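Local coordinates for protein catalase (Bacillus pumilus, PDB 4QOL) that breaks hydrogen peroxide down to water and oxygen at its heme and also shows peroxidase-like reactivity toward phenolic substrates, at residues F202-K207 / K212-H217; H76-F81 / N396-E401; S23-A26 / P31-L34; P188-E193 / T244-D249. All coordinates share one frame; numbering follows the deposited sequence.

Interaction 1: residues F202-K207 / K212-H217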
# COMPACT_ATOMS: atom_id res chain seq x y z
N PHE A 202 10.54 31.32 -13.32
CA PHE A 202 11.59 30.70 -12.57
C PHE A 202 12.77 31.69 -12.44
O PHE A 202 12.75 32.77 -12.98
CB PHE A 202 12.06 29.43 -13.31
CG PHE A 202 11.01 28.37 -13.35
CD1 PHE A 202 10.87 27.48 -12.25
CD2 PHE A 202 10.11 28.30 -14.38
CE1 PHE A 202 9.80 26.53 -12.25
CE2 PHE A 202 9.08 27.36 -14.39
CZ PHE A 202 8.92 26.51 -13.34
N ARG A 203 13.76 31.24 -11.74
CA ARG A 203 15.01 32.01 -11.59
C ARG A 203 16.13 31.31 -12.33
O ARG A 203 16.36 30.10 -12.09
CB ARG A 203 15.36 32.13 -10.11
CG ARG A 203 14.48 33.08 -9.32
CD ARG A 203 15.05 33.20 -7.87
NE ARG A 203 14.33 34.25 -7.20
CZ ARG A 203 14.87 35.33 -6.63
NH1 ARG A 203 16.17 35.50 -6.49
NH2 ARG A 203 14.04 36.21 -6.12
N TRP A 204 16.89 32.06 -13.14
CA TRP A 204 18.09 31.56 -13.77
C TRP A 204 19.26 32.22 -13.08
O TRP A 204 19.24 33.43 -12.89
CB TRP A 204 18.07 31.85 -15.26
CG TRP A 204 17.51 30.80 -16.09
CD1 TRP A 204 16.78 29.64 -15.69
CD2 TRP A 204 17.59 30.73 -17.50
NE1 TRP A 204 16.45 28.91 -16.79
CE2 TRP A 204 16.90 29.55 -17.92
CE3 TRP A 204 18.16 31.52 -18.46
CZ2 TRP A 204 16.86 29.15 -19.22
CZ3 TRP A 204 17.99 31.16 -19.80
CH2 TRP A 204 17.36 29.98 -20.15
N VAL A 205 20.24 31.43 -12.66
CA VAL A 205 21.36 31.92 -11.94
C VAL A 205 22.60 31.51 -12.73
O VAL A 205 22.80 30.34 -12.98
CB VAL A 205 21.45 31.35 -10.50
CG1 VAL A 205 22.59 32.06 -9.75
CG2 VAL A 205 20.12 31.53 -9.77
N ASN A 206 23.45 32.49 -13.05
CA ASN A 206 24.70 32.20 -13.80
C ASN A 206 25.96 31.92 -12.91
O ASN A 206 25.88 31.90 -11.69
CB ASN A 206 24.96 33.30 -14.83
CG ASN A 206 25.47 34.63 -14.22
OD1 ASN A 206 25.79 34.74 -13.05
ND2 ASN A 206 25.47 35.64 -15.04
N LYS A 207 27.09 31.65 -13.54
CA LYS A 207 28.28 31.26 -12.78
C LYS A 207 28.79 32.38 -11.86
O LYS A 207 29.59 32.13 -10.99
CB LYS A 207 29.43 30.83 -13.73
CG LYS A 207 30.06 31.97 -14.52
CD LYS A 207 30.98 31.41 -15.61
CE LYS A 207 31.66 32.45 -16.45
NZ LYS A 207 32.80 32.00 -17.34
N LYS A 212 18.31 36.19 -13.05
CA LYS A 212 17.26 36.79 -13.87
C LYS A 212 16.02 35.93 -13.69
O LYS A 212 16.11 34.73 -13.42
CB LYS A 212 17.59 36.76 -15.36
CG LYS A 212 18.89 37.42 -15.73
CD LYS A 212 18.63 38.71 -16.42
CE LYS A 212 19.96 39.32 -16.83
NZ LYS A 212 19.83 40.79 -16.72
N TYR A 213 14.88 36.57 -13.77
CA TYR A 213 13.62 35.84 -13.95
C TYR A 213 13.48 35.34 -15.39
O TYR A 213 13.87 36.00 -16.33
CB TYR A 213 12.43 36.72 -13.65
CG TYR A 213 12.16 37.09 -12.20
CD1 TYR A 213 12.22 36.16 -11.15
CD2 TYR A 213 11.80 38.39 -11.88
CE1 TYR A 213 11.94 36.52 -9.86
CE2 TYR A 213 11.46 38.73 -10.60
CZ TYR A 213 11.53 37.80 -9.60
OH TYR A 213 11.17 38.14 -8.34
N VAL A 214 12.89 34.11 -15.53
CA VAL A 214 12.72 33.50 -16.81
C VAL A 214 11.33 32.91 -16.96
O VAL A 214 10.77 32.41 -15.99
CB VAL A 214 13.84 32.45 -17.09
CG1 VAL A 214 13.72 31.28 -16.15
CG2 VAL A 214 13.85 32.01 -18.56
N LYS A 215 10.82 32.96 -18.18
CA LYS A 215 9.65 32.23 -18.63
C LYS A 215 10.03 31.40 -19.85
O LYS A 215 10.77 31.83 -20.74
CB LYS A 215 8.49 33.21 -18.92
CG LYS A 215 7.77 33.61 -17.66
CD LYS A 215 6.46 34.34 -17.94
CE LYS A 215 5.82 34.79 -16.65
NZ LYS A 215 5.17 33.76 -15.85
N TYR A 216 9.50 30.18 -19.87
CA TYR A 216 9.72 29.23 -20.97
C TYR A 216 8.50 29.12 -21.90
O TYR A 216 7.31 29.10 -21.43
CB TYR A 216 9.94 27.86 -20.40
CG TYR A 216 11.20 27.64 -19.57
CD1 TYR A 216 12.41 27.36 -20.17
CD2 TYR A 216 11.14 27.59 -18.17
CE1 TYR A 216 13.55 27.12 -19.42
CE2 TYR A 216 12.26 27.29 -17.42
CZ TYR A 216 13.46 27.07 -18.04
OH TYR A 216 14.53 26.73 -17.29
N HIS A 217 8.78 28.94 -23.18
CA HIS A 217 7.72 28.79 -24.18
C HIS A 217 8.13 27.75 -25.21
O HIS A 217 9.30 27.77 -25.67
CB HIS A 217 7.53 30.13 -24.90
CG HIS A 217 7.12 31.23 -23.99
ND1 HIS A 217 5.80 31.46 -23.64
CD2 HIS A 217 7.85 32.18 -23.38
CE1 HIS A 217 5.74 32.51 -22.84
NE2 HIS A 217 6.97 32.97 -22.67
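W204 and Y216 share one hydrogen bond and a ring contact, W204 CZ2 against Y216 CE1. In the bond the indole NE1 donates to the Y216 hydroxyl, NE1 to OH 2.9 Å, with the oxygen lying near the plane of the indole at its edge. V214 occupies one face of the same ring system. Its CG1 stands 3.6 Å from the centroid of the five-membered ring, a CH-pi contact, because chi1 of 66° sets CG1 between the backbone N and the carbonyl carbon and turns both methyls to the indole. F202 completes the aromatic cluster, its CD2 reaching the edge of the Y216 ring 3.9 Å from CE2, the two planes 58° apart. Beneath these side chains runs a beta hairpin of the antiparallel catalase barrel, strand 202-205 against strand 211-220. F202 and V214 form one hydrogen-bonded pair, with F202 N to V214 O at 2.9 Å; W204 and K212 form another, where W204 N to K212 O is 2.8 Å. Replacing W204 by leucine is likely to strip the Y216 hydroxyl of its indole donor and uncover the methyls of V214. Farther out, L265 and I325 pack on the indole, and Y125 makes a weak hydrogen bond with the Y216 hydroxyl. Beyond the non-hydrogen-bonded R203-Y213 pair, R203 runs alongside Y213 and its guanidinium forms a salt bridge with E329.

Interaction 2: residues H76-F81 / N396-E401; sequences HTRAAF and NPHYKE
R78 carries its guanidinium to the backbone carbonyl of H398, and this is the tight end of the contact. R78 NH1 donates to H398 O at 2.9 Å, almost in line with the carbonyl bond, while R78 NH2 adds a weak second bond to the same H398 O at 3.3 Å, so one oxygen receives both terminal nitrogens. The central carbon CZ lies over one face of the H398 imidazole, with the two planes 51° apart. R78 NH2 also comes within 3.6 Å of Y399 CD1. Chi3 of -86° bends the R78 chain and turns the guanidinium to these partners, and a backbone bond to V205 fixes the start of that chain. The other side is looser: K400 O stays 4.0 Å from R78 NH1, and H398 is exposed at the protein surface. With alanine in place of this arginine, H398 O is likely to lose both its donors and the two loops their shared link. The loop 396-401 is also held by other chains, N396 bonding N8 of the second subunit and E401 forming a salt bridge with R413 of the third. Within that loop N396 OD1 accepts from H398 N at 3.0 Å, making an Asx turn that leads into a short 3-10 turn; on the facing loop T77 closes an ST turn. The contact is thus one of turn against turn, a single arginine spanning two loops beside the barrel.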
# COMPACT_ATOMS: atom_id res chain seq x y z
N HIS A 76 23.32 33.63 -18.77
CA HIS A 76 22.15 33.78 -17.91
C HIS A 76 21.88 32.63 -16.97
O HIS A 76 21.33 32.84 -15.93
CB HIS A 76 20.89 33.99 -18.72
CG HIS A 76 21.03 35.00 -19.80
ND1 HIS A 76 21.28 36.32 -19.52
CD2 HIS A 76 20.95 34.89 -21.14
CE1 HIS A 76 21.37 36.99 -20.66
NE2 HIS A 76 21.15 36.15 -21.66
N THR A 77 22.37 31.45 -17.30
CA THR A 77 22.28 30.30 -16.40
C THR A 77 23.45 29.36 -16.54
O THR A 77 23.94 29.13 -17.62
CB THR A 77 20.99 29.49 -16.68
OG1 THR A 77 20.93 28.36 -15.79
CG2 THR A 77 20.87 29.06 -18.12
N ARG A 78 23.89 28.84 -15.39
CA ARG A 78 24.97 27.87 -15.35
C ARG A 78 24.48 26.45 -15.65
O ARG A 78 25.25 25.51 -15.56
CB ARG A 78 25.72 27.88 -13.98
CG ARG A 78 24.91 27.41 -12.75
CD ARG A 78 25.68 27.43 -11.41
NE ARG A 78 26.41 26.17 -11.27
CZ ARG A 78 26.82 25.60 -10.13
NH1 ARG A 78 26.54 26.13 -8.96
NH2 ARG A 78 27.49 24.44 -10.21
N ALA A 79 23.21 26.30 -16.02
CA ALA A 79 22.66 24.97 -16.29
C ALA A 79 23.52 24.25 -17.33
O ALA A 79 23.72 24.72 -18.46
CB ALA A 79 21.22 25.08 -16.75
N ALA A 80 23.99 23.07 -16.94
CA ALA A 80 24.90 22.32 -17.79
C ALA A 80 24.28 21.98 -19.15
O ALA A 80 24.96 22.13 -20.20
CB ALA A 80 25.38 21.06 -17.08
N PHE A 81 23.02 21.53 -19.17
CA PHE A 81 22.42 21.12 -20.44
C PHE A 81 22.23 22.27 -21.43
O PHE A 81 22.00 22.02 -22.62
CB PHE A 81 21.10 20.29 -20.25
CG PHE A 81 19.86 21.13 -20.04
CD1 PHE A 81 19.57 21.70 -18.81
CD2 PHE A 81 18.96 21.32 -21.08
CE1 PHE A 81 18.42 22.43 -18.62
CE2 PHE A 81 17.77 22.01 -20.89
CZ PHE A 81 17.53 22.60 -19.66
N ASN A 396 29.20 18.79 -1.81
CA ASN A 396 30.04 19.50 -2.71
C ASN A 396 29.55 20.95 -2.80
O ASN A 396 28.58 21.25 -3.46
CB ASN A 396 30.02 18.83 -4.05
CG ASN A 396 31.02 19.44 -5.01
OD1 ASN A 396 31.27 20.66 -4.97
ND2 ASN A 396 31.52 18.65 -5.92
N PRO A 397 30.26 21.87 -2.14
CA PRO A 397 29.74 23.23 -2.07
C PRO A 397 29.73 23.99 -3.39
O PRO A 397 29.00 24.98 -3.50
CB PRO A 397 30.64 23.90 -1.03
CG PRO A 397 31.88 23.06 -0.97
CD PRO A 397 31.46 21.66 -1.30
N HIS A 398 30.41 23.50 -4.42
CA HIS A 398 30.23 24.08 -5.75
C HIS A 398 28.74 24.03 -6.19
O HIS A 398 28.35 24.77 -7.08
CB HIS A 398 31.07 23.39 -6.82
CG HIS A 398 30.99 24.05 -8.18
ND1 HIS A 398 30.48 23.41 -9.30
CD2 HIS A 398 31.33 25.30 -8.58
CE1 HIS A 398 30.53 24.24 -10.34
NE2 HIS A 398 31.04 25.39 -9.93
N TYR A 399 27.98 23.11 -5.64
CA TYR A 399 26.60 22.93 -6.11
C TYR A 399 25.54 23.55 -5.21
O TYR A 399 24.35 23.22 -5.34
CB TYR A 399 26.34 21.47 -6.33
CG TYR A 399 27.11 20.95 -7.50
CD1 TYR A 399 26.66 21.20 -8.77
CD2 TYR A 399 28.32 20.28 -7.35
CE1 TYR A 399 27.36 20.76 -9.86
CE2 TYR A 399 29.01 19.83 -8.44
CZ TYR A 399 28.54 20.07 -9.69
OH TYR A 399 29.20 19.64 -10.80
N LYS A 400 25.94 24.46 -4.33
CA LYS A 400 24.98 25.20 -3.54
C LYS A 400 24.08 26.02 -4.46
O LYS A 400 24.51 26.54 -5.48
CB LYS A 400 25.68 26.11 -2.50
CG LYS A 400 26.12 25.33 -1.27
CD LYS A 400 26.48 26.25 -0.11
CE LYS A 400 25.21 26.72 0.62
NZ LYS A 400 25.53 27.68 1.73
N GLU A 401 22.83 26.15 -4.06
CA GLU A 401 21.92 27.03 -4.71
C GLU A 401 22.12 28.48 -4.25
O GLU A 401 22.86 28.77 -3.28
CB GLU A 401 20.47 26.60 -4.50
CG GLU A 401 19.92 26.77 -3.10
CD GLU A 401 19.22 25.53 -2.57
OE1 GLU A 401 18.22 25.12 -3.19
OE2 GLU A 401 19.65 24.97 -1.51

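Interaction 3: residues S23-A26 / P31-L34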
# COMPACT_ATOMS: atom_id res chain seq x y z
N SER A 23 -7.17 -25.50 -15.42
CA SER A 23 -7.05 -25.57 -14.00
C SER A 23 -7.00 -27.02 -13.53
O SER A 23 -7.40 -27.94 -14.22
CB SER A 23 -8.27 -24.93 -13.31
OG SER A 23 -8.40 -23.57 -13.63
N ARG A 24 -6.46 -27.20 -12.33
CA ARG A 24 -6.39 -28.53 -11.75
C ARG A 24 -7.65 -28.87 -10.96
O ARG A 24 -8.04 -28.13 -10.04
CB ARG A 24 -5.12 -28.57 -10.87
CG ARG A 24 -4.69 -29.90 -10.47
CD ARG A 24 -3.41 -29.78 -9.65
NE ARG A 24 -2.73 -31.07 -9.65
CZ ARG A 24 -1.81 -31.42 -8.77
NH1 ARG A 24 -1.52 -30.59 -7.74
NH2 ARG A 24 -1.24 -32.59 -8.88
N THR A 25 -8.29 -30.00 -11.28
CA THR A 25 -9.61 -30.27 -10.82
C THR A 25 -9.77 -31.71 -10.39
O THR A 25 -8.94 -32.58 -10.73
CB THR A 25 -10.66 -29.92 -11.95
OG1 THR A 25 -10.39 -30.69 -13.14
CG2 THR A 25 -10.61 -28.45 -12.28
N ALA A 26 -10.85 -32.01 -9.69
CA ALA A 26 -11.26 -33.38 -9.42
C ALA A 26 -11.93 -34.07 -10.58
O ALA A 26 -13.15 -33.98 -10.76
CB ALA A 26 -12.16 -33.40 -8.18
N PRO A 31 -14.72 -29.77 -9.22
CA PRO A 31 -14.30 -28.51 -8.66
C PRO A 31 -12.76 -28.43 -8.59
O PRO A 31 -12.05 -29.44 -8.78
CB PRO A 31 -14.90 -28.54 -7.26
CG PRO A 31 -15.01 -29.99 -6.93
CD PRO A 31 -15.37 -30.62 -8.23
N SER A 32 -12.28 -27.20 -8.39
CA SER A 32 -10.88 -26.85 -8.56
C SER A 32 -10.11 -27.04 -7.24
O SER A 32 -10.62 -26.77 -6.15
CB SER A 32 -10.79 -25.40 -9.06
OG SER A 32 -11.19 -25.29 -10.41
N PHE A 33 -8.85 -27.42 -7.33
CA PHE A 33 -7.98 -27.60 -6.16
C PHE A 33 -7.15 -26.36 -5.83
O PHE A 33 -6.78 -25.60 -6.75
CB PHE A 33 -7.05 -28.76 -6.41
CG PHE A 33 -7.75 -30.09 -6.29
CD1 PHE A 33 -8.21 -30.54 -5.05
CD2 PHE A 33 -7.91 -30.93 -7.41
CE1 PHE A 33 -8.85 -31.79 -4.94
CE2 PHE A 33 -8.61 -32.15 -7.29
CZ PHE A 33 -9.09 -32.56 -6.08
N LEU A 34 -6.93 -26.20 -4.54
CA LEU A 34 -6.07 -25.14 -4.00
C LEU A 34 -4.63 -25.31 -4.47
O LEU A 34 -3.92 -24.34 -4.69
CB LEU A 34 -6.15 -25.11 -2.48
CG LEU A 34 -5.50 -23.94 -1.74
CD1 LEU A 34 -5.98 -22.62 -2.29
CD2 LEU A 34 -5.72 -24.09 -0.22
O HOH W 1 -10.57 -22.86 -11.83
O HOH W 2 -7.30 -25.39 -9.49
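The backbones of 23-26 and 31-34 are joined by a single bridge, T25 facing S32 with their CA atoms 4.3 Å apart. Two straight bonds make it: F33 N donates to R24 O at 2.9 Å (170° at the hydrogen), and A26 N to P31 O at 3.0 Å. Of the side chains, the F33 ring does most of the touching. Its first torsion (-75°) places CG beside the backbone N, and CE2 then lies against the T25-A26 peptide, 3.3 Å from A26 N, while CZ reaches A26 CB at 3.8 Å. T25 brings its methyl CG2 to the S32 hydroxyl, its own OG1 being bonded to G27 O. A water bridges the two serines, 2.9 Å from S23 OG, to which it donates, and 2.9 Å from S32 OG. S23 OG also bonds D139 of the fourth subunit, and R24 forms a salt bridge with D35. F33 stacks on F33 of the third subunit. The turn precedes helix 37-46 on an N-terminal arm far from the centre of its own chain, buried by neighbours: T25 pairs antiparallel with a strand of the fourth subunit, continuing the sheet across the interface, while Q334, on helix 331-348 of that chain, accepts from S32 N.

Interaction 4: residues P188-E193 / T244-D249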
# COMPACT_ATOMS: atom_id res chain seq x y z
N PRO A 188 -7.13 21.69 -28.08
CA PRO A 188 -6.15 21.42 -29.10
C PRO A 188 -6.52 20.27 -30.05
O PRO A 188 -7.14 19.33 -29.62
CB PRO A 188 -4.85 21.10 -28.30
CG PRO A 188 -5.08 21.82 -26.99
CD PRO A 188 -6.58 21.60 -26.72
N ALA A 189 -6.08 20.36 -31.32
CA ALA A 189 -6.45 19.33 -32.27
C ALA A 189 -5.83 17.99 -31.90
O ALA A 189 -6.40 16.89 -32.23
CB ALA A 189 -6.06 19.72 -33.68
N ASN A 190 -4.63 18.06 -31.34
CA ASN A 190 -3.89 16.90 -30.88
C ASN A 190 -2.66 17.44 -30.06
O ASN A 190 -2.56 18.61 -29.81
CB ASN A 190 -3.47 16.04 -32.09
CG ASN A 190 -2.66 16.82 -33.10
OD1 ASN A 190 -1.60 17.36 -32.78
ND2 ASN A 190 -3.15 16.90 -34.37
N TYR A 191 -1.80 16.55 -29.60
CA TYR A 191 -0.69 16.96 -28.76
C TYR A 191 0.47 17.58 -29.54
O TYR A 191 1.25 18.29 -28.97
CB TYR A 191 -0.17 15.76 -27.95
CG TYR A 191 -1.13 15.15 -26.95
CD1 TYR A 191 -1.88 15.95 -26.08
CD2 TYR A 191 -1.29 13.77 -26.87
CE1 TYR A 191 -2.73 15.38 -25.13
CE2 TYR A 191 -2.12 13.18 -25.96
CZ TYR A 191 -2.87 13.98 -25.09
OH TYR A 191 -3.71 13.38 -24.19
N ALA A 192 0.55 17.31 -30.86
CA ALA A 192 1.66 17.83 -31.69
C ALA A 192 1.43 19.27 -32.14
O ALA A 192 2.34 20.10 -32.17
CB ALA A 192 1.87 16.95 -32.91
N GLU A 193 0.18 19.62 -32.41
CA GLU A 193 -0.14 20.96 -32.97
C GLU A 193 -0.62 21.88 -31.85
O GLU A 193 -1.76 22.37 -31.83
CB GLU A 193 -1.21 20.79 -34.06
CG GLU A 193 -0.73 20.00 -35.28
CD GLU A 193 -1.81 19.81 -36.33
OE1 GLU A 193 -2.36 18.68 -36.47
OE2 GLU A 193 -2.11 20.78 -37.03
N THR A 244 -3.68 10.46 -28.36
CA THR A 244 -2.71 9.42 -28.11
C THR A 244 -2.39 8.68 -29.44
O THR A 244 -1.23 8.36 -29.74
CB THR A 244 -3.29 8.43 -27.10
OG1 THR A 244 -3.26 9.02 -25.80
CG2 THR A 244 -2.50 7.14 -26.97
N ARG A 245 -3.42 8.41 -30.22
CA ARG A 245 -3.25 7.71 -31.49
C ARG A 245 -2.31 8.50 -32.44
O ARG A 245 -1.35 7.97 -32.99
CB ARG A 245 -4.58 7.47 -32.14
CG ARG A 245 -4.46 6.55 -33.38
CD ARG A 245 -5.79 6.57 -34.14
NE ARG A 245 -6.90 6.10 -33.29
CZ ARG A 245 -7.27 4.84 -33.12
NH1 ARG A 245 -6.61 3.84 -33.66
NH2 ARG A 245 -8.33 4.58 -32.38
N ASP A 246 -2.63 9.78 -32.58
CA ASP A 246 -1.89 10.68 -33.47
C ASP A 246 -0.41 10.78 -33.12
O ASP A 246 0.45 10.70 -34.02
CB ASP A 246 -2.54 12.04 -33.40
CG ASP A 246 -1.81 13.11 -34.16
OD1 ASP A 246 -2.04 13.25 -35.41
OD2 ASP A 246 -0.96 13.77 -33.48
N LEU A 247 -0.12 10.91 -31.83
CA LEU A 247 1.28 11.02 -31.39
C LEU A 247 2.06 9.73 -31.74
O LEU A 247 3.15 9.80 -32.33
CB LEU A 247 1.36 11.34 -29.89
CG LEU A 247 2.81 11.52 -29.32
CD1 LEU A 247 3.64 12.63 -29.97
CD2 LEU A 247 2.71 11.73 -27.81
N TYR A 248 1.48 8.59 -31.39
CA TYR A 248 2.13 7.32 -31.61
C TYR A 248 2.39 7.14 -33.10
O TYR A 248 3.48 6.75 -33.54
CB TYR A 248 1.27 6.20 -31.06
CG TYR A 248 1.95 4.85 -31.13
CD1 TYR A 248 1.87 4.08 -32.27
CD2 TYR A 248 2.71 4.37 -30.05
CE1 TYR A 248 2.53 2.86 -32.35
CE2 TYR A 248 3.35 3.17 -30.13
CZ TYR A 248 3.27 2.43 -31.29
OH TYR A 248 3.93 1.21 -31.30
N ASP A 249 1.35 7.40 -33.87
CA ASP A 249 1.40 7.19 -35.32
C ASP A 249 2.39 8.09 -36.04
O ASP A 249 3.10 7.62 -36.94
CB ASP A 249 -0.01 7.38 -35.90
CG ASP A 249 -0.95 6.22 -35.59
OD1 ASP A 249 -0.53 5.17 -34.99
OD2 ASP A 249 -2.14 6.34 -35.93
O HOH W 3 -1.22 13.87 -30.74
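Stacking of flat polar groups brings N190 and D246 together. The side-chain amide and the carboxylate lie nearly parallel, their planes 16° apart, with D246 OD2 3.5 Å from N190 CG. D246 holds its carboxylate there with CG anti to the backbone N (chi1 174°), and its OD2 forms a salt bridge with R250, one helix turn on. Water-mediated bonding supplies the polar link between the segments: one water accepts from Y191 N at 3.0 Å and donates to D246 OD2 at 2.8 Å. The van der Waals contacts are looser. The Y191 ring approaches the start of 244-249 obliquely, CE2 lying 3.9 Å from T244 N, and A192 CB is 4.3 Å from D246 OD2. Outside the two segments, E106 OE2 receives both the Y191 and T244 hydroxyls, tying ring and helix to one carboxylate. Hydrogen bonds inside the loop set the amide in place. N190 OD1 accepts from E193 N at 2.9 Å and, weakly, from A192 N, while N190 ND2 gives to E193 OE1 at 2.9 Å, so both ends of the amide are gripped and its rotation is fixed. E193 pairs with R225 as well, and R250, in a long, weak ion pair with E193, would probably ease its proximity to D246. An Asx motif at N190 shapes this loop, which packs on helix 242-253, the Y191 side chain about 10 Å from a bound heme.

From the N terminus, interaction 3 comes first: 23-26 returns on 31-34 after four residues, closing a small loop on the arm buried among other subunits before the rest begin. Segment 76-81 then opens interaction 2, which closes only at 396-401 and so encloses the other two. Within it 188-193 opens interaction 4, and interaction 1, the hairpin 202-207 with 212-217, nests inside that before 244-249 closes the loop on its helix. No loops cross. Interactions 1 and 2 touch directly, R78 N lying 3.0 Å from V205 O, a probable hydrogen bond joining barrel strand to surface loop. Interaction 3 stands apart, its nearest atoms at least about 33 Å from any other, those of interaction 4.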